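Long-range contacts in YflH protein (Bacillus subtilis, PDB 3D0W), which is of unknown function, a small, largely helical protein of the DUF3243 family that forms a two-chain assembly in the crystal: residues Y35-K44 with S56-L64; K27-Y35 with E68-L78. All coordinates share one frame; numbering follows the deposited sequence.

Interaction 1 of 2, residues Y35-K44 with S56-L64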
loop_
_atom_site.group_PDB
_atom_site.type_symbol
_atom_site.label_atom_id
_atom_site.label_comp_id
_atom_site.label_asym_id
_atom_site.label_seq_id
_atom_site.Cartn_x
_atom_site.Cartn_y
_atom_site.Cartn_z
ATOM N N TYR A 35 6.570 -12.129 -6.538
ATOM C CA TYR A 35 6.500 -11.560 -7.879
ATOM C C TYR A 35 7.327 -10.269 -7.932
ATOM O O TYR A 35 8.008 -9.997 -8.922
ATOM C CB TYR A 35 5.035 -11.282 -8.247
ATOM C CG TYR A 35 4.834 -10.603 -9.582
ATOM C CD1 TYR A 35 5.277 -11.197 -10.764
ATOM C CD2 TYR A 35 4.209 -9.357 -9.665
ATOM C CE1 TYR A 35 5.103 -10.569 -11.995
ATOM C CE2 TYR A 35 4.031 -8.719 -10.887
ATOM C CZ TYR A 35 4.481 -9.331 -12.052
ATOM O OH TYR A 35 4.320 -8.701 -13.269
ATOM N N LEU A 36 7.272 -9.476 -6.865
ATOM C CA LEU A 36 8.039 -8.235 -6.815
ATOM C C LEU A 36 9.517 -8.586 -6.751
ATOM O O LEU A 36 10.346 -7.986 -7.436
ATOM C CB LEU A 36 7.649 -7.401 -5.587
ATOM C CG LEU A 36 6.202 -6.880 -5.543
ATOM C CD1 LEU A 36 6.021 -5.950 -4.348
ATOM C CD2 LEU A 36 5.881 -6.151 -6.821
ATOM N N LYS A 37 9.843 -9.563 -5.916
ATOM C CA LYS A 37 11.220 -10.001 -5.784
ATOM C C LYS A 37 11.717 -10.482 -7.155
ATOM O O LYS A 37 12.890 -10.312 -7.485
ATOM C CB LYS A 37 11.314 -11.115 -4.736
ATOM C CG LYS A 37 12.733 -11.412 -4.276
ATOM C CD LYS A 37 12.753 -12.287 -3.028
ATOM C CE LYS A 37 12.122 -11.574 -1.837
ATOM N NZ LYS A 37 12.204 -12.383 -0.589
ATOM N N LYS A 38 10.821 -11.060 -7.959
ATOM C CA LYS A 38 11.179 -11.533 -9.303
ATOM C C LYS A 38 11.534 -10.348 -10.185
ATOM O O LYS A 38 12.512 -10.391 -10.940
ATOM C CB LYS A 38 10.022 -12.298 -9.964
ATOM C CG LYS A 38 9.734 -13.671 -9.375
ATOM C CD LYS A 38 9.571 -14.744 -10.462
ATOM C CE LYS A 38 8.296 -14.577 -11.289
ATOM N NZ LYS A 38 8.297 -13.370 -12.169
ATOM N N GLN A 39 10.719 -9.298 -10.092
ATOM C CA GLN A 39 10.926 -8.074 -10.862
ATOM C C GLN A 39 12.306 -7.508 -10.563
ATOM O O GLN A 39 13.048 -7.142 -11.473
ATOM C CB GLN A 39 9.899 -6.998 -10.483
ATOM C CG GLN A 39 8.437 -7.407 -10.499
ATOM C CD GLN A 39 7.931 -7.714 -11.885
ATOM O OE1 GLN A 39 8.032 -8.841 -12.360
ATOM N NE2 GLN A 39 7.389 -6.702 -12.551
ATOM N N VAL A 40 12.623 -7.414 -9.272
ATOM C CA VAL A 40 13.896 -6.865 -8.813
ATOM C C VAL A 40 15.102 -7.666 -9.295
ATOM O O VAL A 40 16.009 -7.112 -9.907
ATOM C CB VAL A 40 13.939 -6.775 -7.268
ATOM C CG1 VAL A 40 15.318 -6.323 -6.806
ATOM C CG2 VAL A 40 12.873 -5.794 -6.777
ATOM N N ASN A 41 15.102 -8.965 -9.018
ATOM C CA ASN A 41 16.206 -9.832 -9.420
ATOM C C ASN A 41 16.493 -9.729 -10.905
ATOM O O ASN A 41 17.635 -9.531 -11.301
ATOM C CB ASN A 41 15.907 -11.280 -9.043
ATOM C CG ASN A 41 16.069 -11.534 -7.561
ATOM O OD1 ASN A 41 15.684 -12.586 -7.055
ATOM N ND2 ASN A 41 16.653 -10.574 -6.856
ATOM N N ARG A 42 15.459 -9.859 -11.728
ATOM C CA ARG A 42 15.644 -9.754 -13.169
ATOM C C ARG A 42 16.174 -8.370 -13.528
ATOM O O ARG A 42 17.072 -8.232 -14.357
ATOM C CB ARG A 42 14.323 -10.005 -13.898
ATOM C CG ARG A 42 13.814 -11.436 -13.776
ATOM C CD ARG A 42 14.848 -12.436 -14.287
ATOM N NE ARG A 42 15.330 -12.106 -15.631
ATOM C CZ ARG A 42 14.558 -12.039 -16.714
ATOM N NH1 ARG A 42 13.256 -12.279 -16.621
ATOM N NH2 ARG A 42 15.088 -11.728 -17.890
ATOM N N GLY A 43 15.612 -7.344 -12.896
ATOM C CA GLY A 43 16.048 -5.988 -13.170
ATOM C C GLY A 43 17.517 -5.810 -12.840
ATOM O O GLY A 43 18.279 -5.249 -13.624
ATOM N N LYS A 44 17.924 -6.294 -11.674
ATOM C CA LYS A 44 19.311 -6.169 -11.267
ATOM C C LYS A 44 20.214 -6.977 -12.192
ATOM O O LYS A 44 21.329 -6.544 -12.507
ATOM C CB LYS A 44 19.477 -6.623 -9.819
ATOM C CG LYS A 44 18.943 -5.617 -8.800
ATOM C CD LYS A 44 19.226 -6.068 -7.378
ATOM C CE LYS A 44 18.906 -4.972 -6.375
ATOM N NZ LYS A 44 19.699 -3.748 -6.657
ATOM N N SER A 56 16.762 -1.151 -6.451
ATOM C CA SER A 56 15.497 -1.866 -6.361
ATOM C C SER A 56 14.307 -0.915 -6.475
ATOM O O SER A 56 13.304 -1.243 -7.111
ATOM C CB SER A 56 15.417 -2.619 -5.035
ATOM O OG SER A 56 16.511 -3.511 -4.898
ATOM N N ALA A 57 14.423 0.263 -5.861
ATOM C CA ALA A 57 13.336 1.237 -5.894
ATOM C C ALA A 57 13.074 1.729 -7.314
ATOM O O ALA A 57 11.932 1.993 -7.681
ATOM C CB ALA A 57 13.643 2.417 -4.969
ATOM N N ALA A 58 14.130 1.840 -8.113
ATOM C CA ALA A 58 13.981 2.288 -9.495
ATOM C C ALA A 58 13.233 1.218 -10.285
ATOM O O ALA A 58 12.334 1.520 -11.067
ATOM C CB ALA A 58 15.351 2.548 -10.121
ATOM N N ILE A 59 13.600 -0.040 -10.057
ATOM C CA ILE A 59 12.960 -1.151 -10.744
ATOM C C ILE A 59 11.483 -1.278 -10.365
ATOM O O ILE A 59 10.627 -1.446 -11.236
ATOM C CB ILE A 59 13.694 -2.471 -10.448
ATOM C CG1 ILE A 59 15.118 -2.401 -11.017
ATOM C CG2 ILE A 59 12.935 -3.638 -11.059
ATOM C CD1 ILE A 59 16.057 -3.488 -10.478
ATOM N N LEU A 60 11.175 -1.190 -9.075
ATOM C CA LEU A 60 9.784 -1.290 -8.642
ATOM C C LEU A 60 8.980 -0.088 -9.148
ATOM O O LEU A 60 7.796 -0.214 -9.454
ATOM C CB LEU A 60 9.703 -1.403 -7.109
ATOM C CG LEU A 60 10.253 -2.721 -6.538
ATOM C CD1 LEU A 60 10.073 -2.781 -5.028
ATOM C CD2 LEU A 60 9.515 -3.891 -7.187
ATOM N N GLY A 61 9.632 1.070 -9.239
ATOM C CA GLY A 61 8.960 2.265 -9.736
ATOM C C GLY A 61 8.575 2.076 -11.195
ATOM O O GLY A 61 7.444 2.380 -11.597
ATOM N N ASP A 62 9.518 1.572 -11.991
ATOM C CA ASP A 62 9.252 1.309 -13.401
ATOM C C ASP A 62 8.114 0.294 -13.513
ATOM O O ASP A 62 7.261 0.396 -14.395
ATOM C CB ASP A 62 10.501 0.766 -14.108
ATOM C CG ASP A 62 11.585 1.820 -14.281
ATOM O OD1 ASP A 62 11.275 3.027 -14.183
ATOM O OD2 ASP A 62 12.749 1.440 -14.530
ATOM N N TYR A 63 8.104 -0.685 -12.614
ATOM C CA TYR A 63 7.061 -1.711 -12.600
ATOM C C TYR A 63 5.681 -1.071 -12.411
ATOM O O TYR A 63 4.750 -1.322 -13.188
ATOM C CB TYR A 63 7.338 -2.715 -11.474
ATOM C CG TYR A 63 6.116 -3.460 -10.972
ATOM C CD1 TYR A 63 5.392 -4.318 -11.808
ATOM C CD2 TYR A 63 5.678 -3.298 -9.663
ATOM C CE1 TYR A 63 4.260 -4.993 -11.342
ATOM C CE2 TYR A 63 4.556 -3.965 -9.188
ATOM C CZ TYR A 63 3.851 -4.809 -10.029
ATOM O OH TYR A 63 2.741 -5.458 -9.544
ATOM N N LEU A 64 5.550 -0.242 -11.379
ATOM C CA LEU A 64 4.281 0.421 -11.126
ATOM C C LEU A 64 3.933 1.373 -12.269
ATOM O O LEU A 64 2.762 1.567 -12.582
ATOM C CB LEU A 64 4.336 1.152 -9.774
ATOM C CG LEU A 64 4.427 0.186 -8.577
ATOM C CD1 LEU A 64 4.676 0.945 -7.280
ATOM C CD2 LEU A 64 3.133 -0.623 -8.482
HETATM O O HOH W 1 19.144 -1.555 -4.359
#
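Tyr63 lies across the side of helix 35-44 that carries Tyr35, Leu36 and Gln39. Its CB is near the Gln39 amide, and CG sits anti to the backbone N (chi1 156°), which turns the ring toward that helix. On the ring, CD1 meets Gln39 NE2 at 3.2 Å, the amide and ring planes 77° apart, while CE2 meets Leu36 CD2 at 3.5 Å. CE1 packs on Tyr35 CE2 at 3.8 Å, and OH ends beside the edge of the Tyr35 ring, the two ring planes 79° apart. Cut back to an alanine, Tyr63 would probably leave a gap beside Leu36 and Tyr35 and deprive the Gln39 amide of one of the two rings that flank it. Toward the start of helix 56-64, Ile59 CD1 lies 3.6 Å from Gly43 C, where glycine has no CB to collide with it. Val40 CG2 and Leu60 CD2 meet at 3.9 Å, and Leu36 and Leu60 also touch helix 87-101. Lys44 NZ, also bonded to Val54 O, donates a hydrogen bond to a water 3.2 Å away, which accepts from Ser56 N too. With no direct hydrogen bond between the segments, the crossing rests mainly on van der Waals packing and one water bridge.

Interaction 2 of 2, residues K27-Y35 with E68-L78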
loop_
_atom_site.group_PDB
_atom_site.type_symbol
_atom_site.label_atom_id
_atom_site.label_comp_id
_atom_site.label_asym_id
_atom_site.label_seq_id
_atom_site.Cartn_x
_atom_site.Cartn_y
_atom_site.Cartn_z
ATOM N N LYS A 27 -0.897 -16.566 1.788
ATOM C CA LYS A 27 -0.314 -17.163 0.598
ATOM C C LYS A 27 -0.337 -16.179 -0.568
ATOM O O LYS A 27 0.662 -16.019 -1.274
ATOM C CB LYS A 27 -1.070 -18.443 0.230
ATOM C CG LYS A 27 -0.244 -19.428 -0.571
ATOM C CD LYS A 27 -1.006 -20.716 -0.828
ATOM C CE LYS A 27 -0.151 -21.712 -1.597
ATOM N NZ LYS A 27 -0.903 -22.957 -1.925
ATOM N N ASP A 28 -1.474 -15.519 -0.766
ATOM C CA ASP A 28 -1.596 -14.545 -1.842
ATOM C C ASP A 28 -0.546 -13.450 -1.661
ATOM O O ASP A 28 0.066 -13.000 -2.629
ATOM C CB ASP A 28 -2.997 -13.923 -1.853
ATOM C CG ASP A 28 -3.964 -14.660 -2.767
ATOM O OD1 ASP A 28 -3.610 -15.753 -3.270
ATOM O OD2 ASP A 28 -5.082 -14.145 -2.978
ATOM N N PHE A 29 -0.337 -13.021 -0.420
ATOM C CA PHE A 29 0.659 -11.986 -0.171
ATOM C C PHE A 29 2.049 -12.534 -0.451
ATOM O O PHE A 29 2.881 -11.862 -1.062
ATOM C CB PHE A 29 0.603 -11.486 1.272
ATOM C CG PHE A 29 1.661 -10.463 1.584
ATOM C CD1 PHE A 29 1.549 -9.163 1.106
ATOM C CD2 PHE A 29 2.813 -10.826 2.280
ATOM C CE1 PHE A 29 2.577 -8.228 1.315
ATOM C CE2 PHE A 29 3.843 -9.908 2.493
ATOM C CZ PHE A 29 3.730 -8.609 2.010
ATOM N N GLU A 30 2.304 -13.759 -0.000
ATOM C CA GLU A 30 3.602 -14.381 -0.214
ATOM C C GLU A 30 3.923 -14.461 -1.694
ATOM O O GLU A 30 5.064 -14.232 -2.101
ATOM C CB GLU A 30 3.639 -15.781 0.408
ATOM C CG GLU A 30 3.733 -15.770 1.923
ATOM C CD GLU A 30 4.877 -14.902 2.430
ATOM O OE1 GLU A 30 6.025 -15.072 1.953
ATOM O OE2 GLU A 30 4.627 -14.053 3.311
ATOM N N GLU A 31 2.913 -14.781 -2.500
ATOM C CA GLU A 31 3.100 -14.878 -3.942
ATOM C C GLU A 31 3.339 -13.487 -4.518
ATOM O O GLU A 31 4.201 -13.301 -5.375
ATOM C CB GLU A 31 1.873 -15.501 -4.612
ATOM C CG GLU A 31 1.601 -16.952 -4.234
ATOM C CD GLU A 31 0.512 -17.578 -5.096
ATOM O OE1 GLU A 31 -0.596 -17.004 -5.181
ATOM O OE2 GLU A 31 0.765 -18.648 -5.691
ATOM N N PHE A 32 2.562 -12.515 -4.046
ATOM C CA PHE A 32 2.691 -11.131 -4.495
ATOM C C PHE A 32 4.122 -10.665 -4.227
ATOM O O PHE A 32 4.804 -10.150 -5.110
ATOM C CB PHE A 32 1.701 -10.247 -3.729
ATOM C CG PHE A 32 1.997 -8.776 -3.823
ATOM C CD1 PHE A 32 1.888 -8.104 -5.037
ATOM C CD2 PHE A 32 2.393 -8.063 -2.696
ATOM C CE1 PHE A 32 2.169 -6.742 -5.126
ATOM C CE2 PHE A 32 2.677 -6.703 -2.775
ATOM C CZ PHE A 32 2.563 -6.041 -3.996
ATOM N N LYS A 33 4.566 -10.864 -2.994
ATOM C CA LYS A 33 5.910 -10.486 -2.585
ATOM C C LYS A 33 6.944 -11.181 -3.482
ATOM O O LYS A 33 7.926 -10.566 -3.908
ATOM C CB LYS A 33 6.108 -10.876 -1.119
ATOM C CG LYS A 33 7.421 -10.470 -0.502
ATOM C CD LYS A 33 7.460 -10.912 0.953
ATOM C CE LYS A 33 8.867 -10.853 1.520
ATOM N NZ LYS A 33 8.884 -11.220 2.963
ATOM N N GLY A 34 6.711 -12.457 -3.784
ATOM C CA GLY A 34 7.632 -13.192 -4.636
ATOM C C GLY A 34 7.694 -12.650 -6.056
ATOM O O GLY A 34 8.737 -12.711 -6.711
ATOM N N TYR A 35 6.570 -12.129 -6.538
ATOM C CA TYR A 35 6.500 -11.560 -7.879
ATOM C C TYR A 35 7.327 -10.269 -7.932
ATOM O O TYR A 35 8.008 -9.997 -8.922
ATOM C CB TYR A 35 5.035 -11.282 -8.247
ATOM C CG TYR A 35 4.834 -10.603 -9.582
ATOM C CD1 TYR A 35 5.277 -11.197 -10.764
ATOM C CD2 TYR A 35 4.209 -9.357 -9.665
ATOM C CE1 TYR A 35 5.103 -10.569 -11.995
ATOM C CE2 TYR A 35 4.031 -8.719 -10.887
ATOM C CZ TYR A 35 4.481 -9.331 -12.052
ATOM O OH TYR A 35 4.320 -8.701 -13.269
ATOM N N GLU A 68 0.134 -2.193 -14.969
ATOM C CA GLU A 68 -0.339 -3.536 -15.286
ATOM C C GLU A 68 -1.670 -3.792 -14.588
ATOM O O GLU A 68 -1.912 -3.294 -13.478
ATOM C CB GLU A 68 0.687 -4.577 -14.835
ATOM C CG GLU A 68 2.039 -4.441 -15.518
ATOM C CD GLU A 68 3.007 -5.547 -15.139
ATOM O OE1 GLU A 68 4.150 -5.535 -15.646
ATOM O OE2 GLU A 68 2.630 -6.426 -14.336
ATOM N N GLU A 69 -2.537 -4.568 -15.234
ATOM C CA GLU A 69 -3.843 -4.882 -14.664
ATOM C C GLU A 69 -3.689 -5.618 -13.335
ATOM O O GLU A 69 -3.038 -6.663 -13.269
ATOM C CB GLU A 69 -4.647 -5.750 -15.633
ATOM C CG GLU A 69 -6.067 -6.054 -15.168
ATOM C CD GLU A 69 -6.773 -7.037 -16.087
ATOM O OE1 GLU A 69 -6.908 -6.738 -17.294
ATOM O OE2 GLU A 69 -7.188 -8.114 -15.609
ATOM N N PRO A 70 -4.287 -5.083 -12.255
ATOM C CA PRO A 70 -4.197 -5.717 -10.933
ATOM C C PRO A 70 -4.817 -7.116 -10.918
ATOM O O PRO A 70 -5.918 -7.321 -11.423
ATOM C CB PRO A 70 -4.954 -4.740 -10.032
ATOM C CG PRO A 70 -4.699 -3.408 -10.700
ATOM C CD PRO A 70 -4.919 -3.757 -12.155
ATOM N N GLN A 71 -4.111 -8.073 -10.326
ATOM C CA GLN A 71 -4.597 -9.445 -10.263
ATOM C C GLN A 71 -5.014 -9.843 -8.855
ATOM O O GLN A 71 -5.493 -10.964 -8.627
ATOM C CB GLN A 71 -3.512 -10.396 -10.773
ATOM C CG GLN A 71 -3.106 -10.119 -12.200
ATOM C CD GLN A 71 -4.256 -10.285 -13.171
ATOM O OE1 GLN A 71 -4.749 -11.396 -13.382
ATOM N NE2 GLN A 71 -4.695 -9.179 -13.768
ATOM N N ASN A 72 -4.821 -8.928 -7.908
ATOM C CA ASN A 72 -5.185 -9.177 -6.522
ATOM C C ASN A 72 -5.289 -7.860 -5.750
ATOM O O ASN A 72 -4.915 -6.804 -6.267
ATOM C CB ASN A 72 -4.157 -10.107 -5.858
ATOM C CG ASN A 72 -2.724 -9.631 -6.038
ATOM O OD1 ASN A 72 -2.378 -8.488 -5.714
ATOM N ND2 ASN A 72 -1.873 -10.518 -6.551
ATOM N N GLY A 73 -5.813 -7.935 -4.528
ATOM C CA GLY A 73 -5.975 -6.754 -3.691
ATOM C C GLY A 73 -4.692 -5.973 -3.466
ATOM O O GLY A 73 -4.719 -4.745 -3.374
ATOM N N GLU A 74 -3.572 -6.682 -3.363
ATOM C CA GLU A 74 -2.284 -6.042 -3.157
ATOM C C GLU A 74 -1.988 -5.095 -4.319
ATOM O O GLU A 74 -1.681 -3.910 -4.128
ATOM C CB GLU A 74 -1.164 -7.092 -3.061
ATOM C CG GLU A 74 -1.072 -7.818 -1.718
ATOM C CD GLU A 74 -2.041 -8.985 -1.576
ATOM O OE1 GLU A 74 -2.925 -9.162 -2.447
ATOM O OE2 GLU A 74 -1.916 -9.726 -0.578
ATOM N N GLU A 75 -2.101 -5.626 -5.529
ATOM C CA GLU A 75 -1.820 -4.850 -6.728
ATOM C C GLU A 75 -2.814 -3.725 -6.962
ATOM O O GLU A 75 -2.453 -2.659 -7.471
ATOM C CB GLU A 75 -1.768 -5.789 -7.929
ATOM C CG GLU A 75 -0.517 -6.660 -7.908
ATOM C CD GLU A 75 -0.562 -7.795 -8.918
ATOM O OE1 GLU A 75 -1.365 -7.727 -9.876
ATOM O OE2 GLU A 75 0.223 -8.749 -8.753
HETATM N N MSE A 76 -4.063 -3.967 -6.591
HETATM C CA MSE A 76 -5.097 -2.962 -6.748
HETATM C C MSE A 76 -4.777 -1.770 -5.843
HETATM O O MSE A 76 -4.815 -0.622 -6.283
HETATM C CB MSE A 76 -6.456 -3.540 -6.377
HETATM C CG MSE A 76 -7.578 -2.560 -6.558
HETATM SE SE MSE A 76 -7.780 -2.048 -8.417
HETATM C CE MSE A 76 -9.637 -2.540 -8.580
ATOM N N LEU A 77 -4.462 -2.037 -4.578
ATOM C CA LEU A 77 -4.128 -0.946 -3.660
ATOM C C LEU A 77 -2.888 -0.191 -4.153
ATOM O O LEU A 77 -2.871 1.040 -4.164
ATOM C CB LEU A 77 -3.879 -1.484 -2.243
ATOM C CG LEU A 77 -3.494 -0.446 -1.172
ATOM C CD1 LEU A 77 -4.606 0.563 -1.031
ATOM C CD2 LEU A 77 -3.251 -1.137 0.176
ATOM N N LEU A 78 -1.852 -0.916 -4.573
ATOM C CA LEU A 78 -0.638 -0.264 -5.046
ATOM C C LEU A 78 -0.882 0.678 -6.207
ATOM O O LEU A 78 -0.368 1.801 -6.218
ATOM C CB LEU A 78 0.420 -1.282 -5.471
ATOM C CG LEU A 78 1.364 -1.798 -4.394
ATOM C CD1 LEU A 78 2.405 -2.715 -5.042
ATOM C CD2 LEU A 78 2.051 -0.602 -3.698
#
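Phe32 lays one face of its ring on Glu74. Glu74 CB stands over the centre of the ring, 3.6 Å from the centroid and only 7° off the normal, a CH-pi contact, and CG follows at 3.6 Å from Phe32 CD2. The glutamate chain then bends at chi2 (83°), which carries its carboxylate past the ring to Phe29, where Glu74 OE2 lies 3.6 Å from Phe29 CB and in the plane of the Phe29 ring, at its edge. The methylene part of Glu74 thus covers Phe32, and its carboxylate reaches back one turn to Phe29. Phe32 is held at its edge as well: CZ meets Leu78 CD1 at 3.5 Å, and Glu75 CG approaches CE1 obliquely at 3.9 Å. One turn on, Tyr35 adds the polar link, its OH donating to the syn lone pair of Glu68 OE2 at 3.0 Å. The loop before helix 73-78 is braced from within, since Asn72 OD1 caps the helix by accepting from Glu75 N at 2.9 Å and Glu75 OE1 accepts from Gln71 N. Around the contact, Leu97 and Leu100 of helix 87-101 touch Leu78 and Phe29, Tyr63 of helix 56-65 lies against Glu68 and Glu75, and the second subunit packs its Glu80 on Phe29 and its Gly73 on Glu74.

Both interactions use the long helix 23-48, their centres about 14 Å apart, and Tyr35 belongs to each. The earlier turns of that helix carry interaction 2 and the later ones interaction 1. Along the chain, helix 56-65 returns first to make interaction 1, and helix 73-84, next in order, then makes interaction 2, so the shorter closure lies within the longer one. The two also touch directly: Tyr63 CE1 is 3.7 Å from Glu68 OE2, and Leu64 packs on Leu78. Helix 87-101 contributes side chains to both. The long helix is thus contacted by all three of the others, and the second subunit packs against interaction 2 but does not touch the segments of interaction 1.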